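Local coordinates for DNA repair protein PprA (Deinococcus deserti, PDB 6MC8) that takes part in the repair of radiation-induced DNA damage and in genome segregation, binding DNA and forming filaments, at residues 202-207 / 301-306. The protein carries 2 engineered substitutions. Sequence-based numbering, arbitrary orientation.
Engineered in segment 202-207: Lys206 (natural residue Asp).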
ATOM      1  N   THR A 202     -10.731  35.994  -4.288  1.00 26.50           N
ATOM      2  CA  THR A 202      -9.701  36.101  -5.318  1.00 22.53           C
ATOM      3  C   THR A 202     -10.306  36.005  -6.711  1.00 25.28           C
ATOM      4  O   THR A 202      -9.940  36.770  -7.611  1.00 23.15           O
ATOM      5  CB  THR A 202      -8.650  35.005  -5.109  1.00 27.88           C
ATOM      6  OG1 THR A 202      -8.015  35.187  -3.842  1.00 31.41           O
ATOM      7  CG2 THR A 202      -7.596  35.020  -6.197  1.00 31.67           C
ATOM      8  N   ALA A 203     -11.263  35.092  -6.891  1.00 29.83           N
ATOM      9  CA  ALA A 203     -11.857  34.874  -8.203  1.00 24.05           C
ATOM     10  C   ALA A 203     -12.778  36.020  -8.599  1.00 28.22           C
ATOM     11  O   ALA A 203     -12.863  36.370  -9.780  1.00 26.14           O
ATOM     12  CB  ALA A 203     -12.608  33.546  -8.215  1.00 22.84           C
ATOM     13  N   LEU A 204     -13.470  36.618  -7.628  1.00 24.40           N
ATOM     14  CA  LEU A 204     -14.311  37.769  -7.932  1.00 25.73           C
ATOM     15  C   LEU A 204     -13.479  39.021  -8.168  1.00 30.83           C
ATOM     16  O   LEU A 204     -13.904  39.918  -8.902  1.00 36.04           O
ATOM     17  CB  LEU A 204     -15.325  37.993  -6.809  1.00 24.05           C
ATOM     18  CG  LEU A 204     -16.499  37.013  -6.779  1.00 26.69           C
ATOM     19  CD1 LEU A 204     -17.298  37.140  -5.503  1.00 23.13           C
ATOM     20  CD2 LEU A 204     -17.388  37.266  -7.974  1.00 25.77           C
ATOM     21  N   ALA A 205     -12.290  39.097  -7.563  1.00 25.67           N
ATOM     22  CA  ALA A 205     -11.429  40.257  -7.768  1.00 24.25           C
ATOM     23  C   ALA A 205     -10.825  40.260  -9.164  1.00 22.73           C
ATOM     24  O   ALA A 205     -10.626  41.325  -9.757  1.00 24.95           O
ATOM     25  CB  ALA A 205     -10.326  40.294  -6.712  1.00 24.41           C
ATOM     26  N   LYS A 206     -10.523  39.080  -9.703  1.00 29.51           N
ATOM     27  CA  LYS A 206     -10.033  39.002 -11.075  1.00 28.08           C
ATOM     28  C   LYS A 206     -11.142  39.305 -12.071  1.00 29.55           C
ATOM     29  O   LYS A 206     -10.892  39.889 -13.130  1.00 34.46           O
ATOM     30  CB  LYS A 206      -9.430  37.625 -11.345  1.00 28.02           C
ATOM     31  CG  LYS A 206      -8.132  37.359 -10.620  1.00 27.65           C
ATOM     32  CD  LYS A 206      -7.661  35.943 -10.856  1.00 27.73           C
ATOM     33  CE  LYS A 206      -7.194  35.760 -12.285  1.00 44.50           C
ATOM     34  NZ  LYS A 206      -6.643  34.407 -12.543  1.00 42.69           N
ATOM     35  N   ALA A 207     -12.375  38.917 -11.746  1.00 30.55           N
ATOM     36  CA  ALA A 207     -13.508  39.250 -12.598  1.00 33.77           C
ATOM     37  C   ALA A 207     -13.851  40.728 -12.506  1.00 34.06           C
ATOM     38  O   ALA A 207     -14.318  41.324 -13.482  1.00 32.12           O
ATOM     39  CB  ALA A 207     -14.716  38.405 -12.216  1.00 27.80           C
ATOM     40  N   ALA A 301     -19.659  38.239 -15.996  1.00 26.34           N
ATOM     41  CA  ALA A 301     -20.993  38.405 -16.557  1.00 26.32           C
ATOM     42  C   ALA A 301     -22.034  38.590 -15.459  1.00 28.17           C
ATOM     43  O   ALA A 301     -23.046  39.267 -15.662  1.00 33.86           O
ATOM     44  CB  ALA A 301     -21.337  37.207 -17.437  1.00 18.09           C
ATOM     45  N   VAL A 302     -21.801  37.993 -14.291  1.00 28.23           N
ATOM     46  CA  VAL A 302     -22.699  38.170 -13.156  1.00 23.29           C
ATOM     47  C   VAL A 302     -22.530  39.561 -12.554  1.00 26.35           C
ATOM     48  O   VAL A 302     -23.506  40.204 -12.151  1.00 30.08           O
ATOM     49  CB  VAL A 302     -22.458  37.045 -12.128  1.00 23.29           C
ATOM     50  CG1 VAL A 302     -23.196  37.286 -10.836  1.00 22.78           C
ATOM     51  CG2 VAL A 302     -22.903  35.719 -12.698  1.00 19.16           C
ATOM     52  N   LEU A 303     -21.299  40.066 -12.524  1.00 30.33           N
ATOM     53  CA  LEU A 303     -21.061  41.377 -11.935  1.00 26.06           C
ATOM     54  C   LEU A 303     -21.493  42.503 -12.863  1.00 26.81           C
ATOM     55  O   LEU A 303     -21.790  43.606 -12.398  1.00 32.51           O
ATOM     56  CB  LEU A 303     -19.587  41.527 -11.570  1.00 26.17           C
ATOM     57  CG  LEU A 303     -19.076  40.554 -10.508  1.00 24.85           C
ATOM     58  CD1 LEU A 303     -17.589  40.742 -10.259  1.00 22.85           C
ATOM     59  CD2 LEU A 303     -19.881  40.667  -9.232  1.00 22.97           C
ATOM     60  N   SER A 304     -21.541  42.248 -14.165  1.00 30.74           N
ATOM     61  CA  SER A 304     -21.923  43.281 -15.114  1.00 28.54           C
ATOM     62  C   SER A 304     -23.402  43.209 -15.474  1.00 37.19           C
ATOM     63  O   SER A 304     -24.112  44.213 -15.387  1.00 43.99           O
ATOM     64  CB  SER A 304     -21.064  43.174 -16.374  1.00 29.70           C
ATOM     65  OG  SER A 304     -21.420  44.163 -17.321  1.00 52.55           O
ATOM     66  N   GLY A 305     -23.881  42.034 -15.867  1.00 32.68           N
ATOM     67  CA  GLY A 305     -25.237  41.912 -16.359  1.00 34.82           C
ATOM     68  C   GLY A 305     -26.216  41.269 -15.402  1.00 37.70           C
ATOM     69  O   GLY A 305     -27.423  41.489 -15.511  1.00 45.22           O
ATOM     70  N   GLY A 306     -25.718  40.482 -14.464  1.00 32.07           N
ATOM     71  CA  GLY A 306     -26.559  39.731 -13.555  1.00 31.09           C
ATOM     72  C   GLY A 306     -26.883  40.477 -12.283  1.00 33.10           C
ATOM     73  O   GLY A 306     -26.933  41.710 -12.258  1.00 32.99           O
TER
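Leu303 extends one methyl, CD1, across to helix 200-213, and the closest approaches between 202-207 and 301-306 are made by that carbon. Two of its neighbours are apolar. CD1 of Leu303 lies 4.2 Å from CD2 of Leu204, and CB of Ala207 is at the same separation from it, 4.2 Å. The methyl thus meets residues one helical turn apart, with the two leucine side chains set obliquely to each other. In Leu303 the CG sits beside the backbone N and opposite the carbonyl carbon (chi1 -63°), and an extended second torsion (chi2 177°) carries CD1 outward to Ala207. The bond from CA to CB of Ala207 points at the partner helix, whereas Leu204 reaches it through its branch end.

A further contact is with the backbone: CD1 of Leu303 stands 4.0 Å from O of Leu204, a van der Waals approach to a main-chain carbonyl. The nearest CA atoms, those of Ala207 and Leu303, are 7.9 Å apart, and the two segments together bury 110 Å². The evidence therefore describes a small apolar contact whose three residues are all buried.

At the C-terminal end of helix 274-304, Arg241 hydrogen-bonds O of Leu303 through NH1 and O of Gly306 through NH2. The contact joins that long helix to helix 200-213, and Leu299, about one turn earlier, extends the seam along Ala203, Leu204 and Ala207. Helices 218-237 and 245-250 also border the contact, with Leu234 and Leu249 each touching both Leu204 and Leu303.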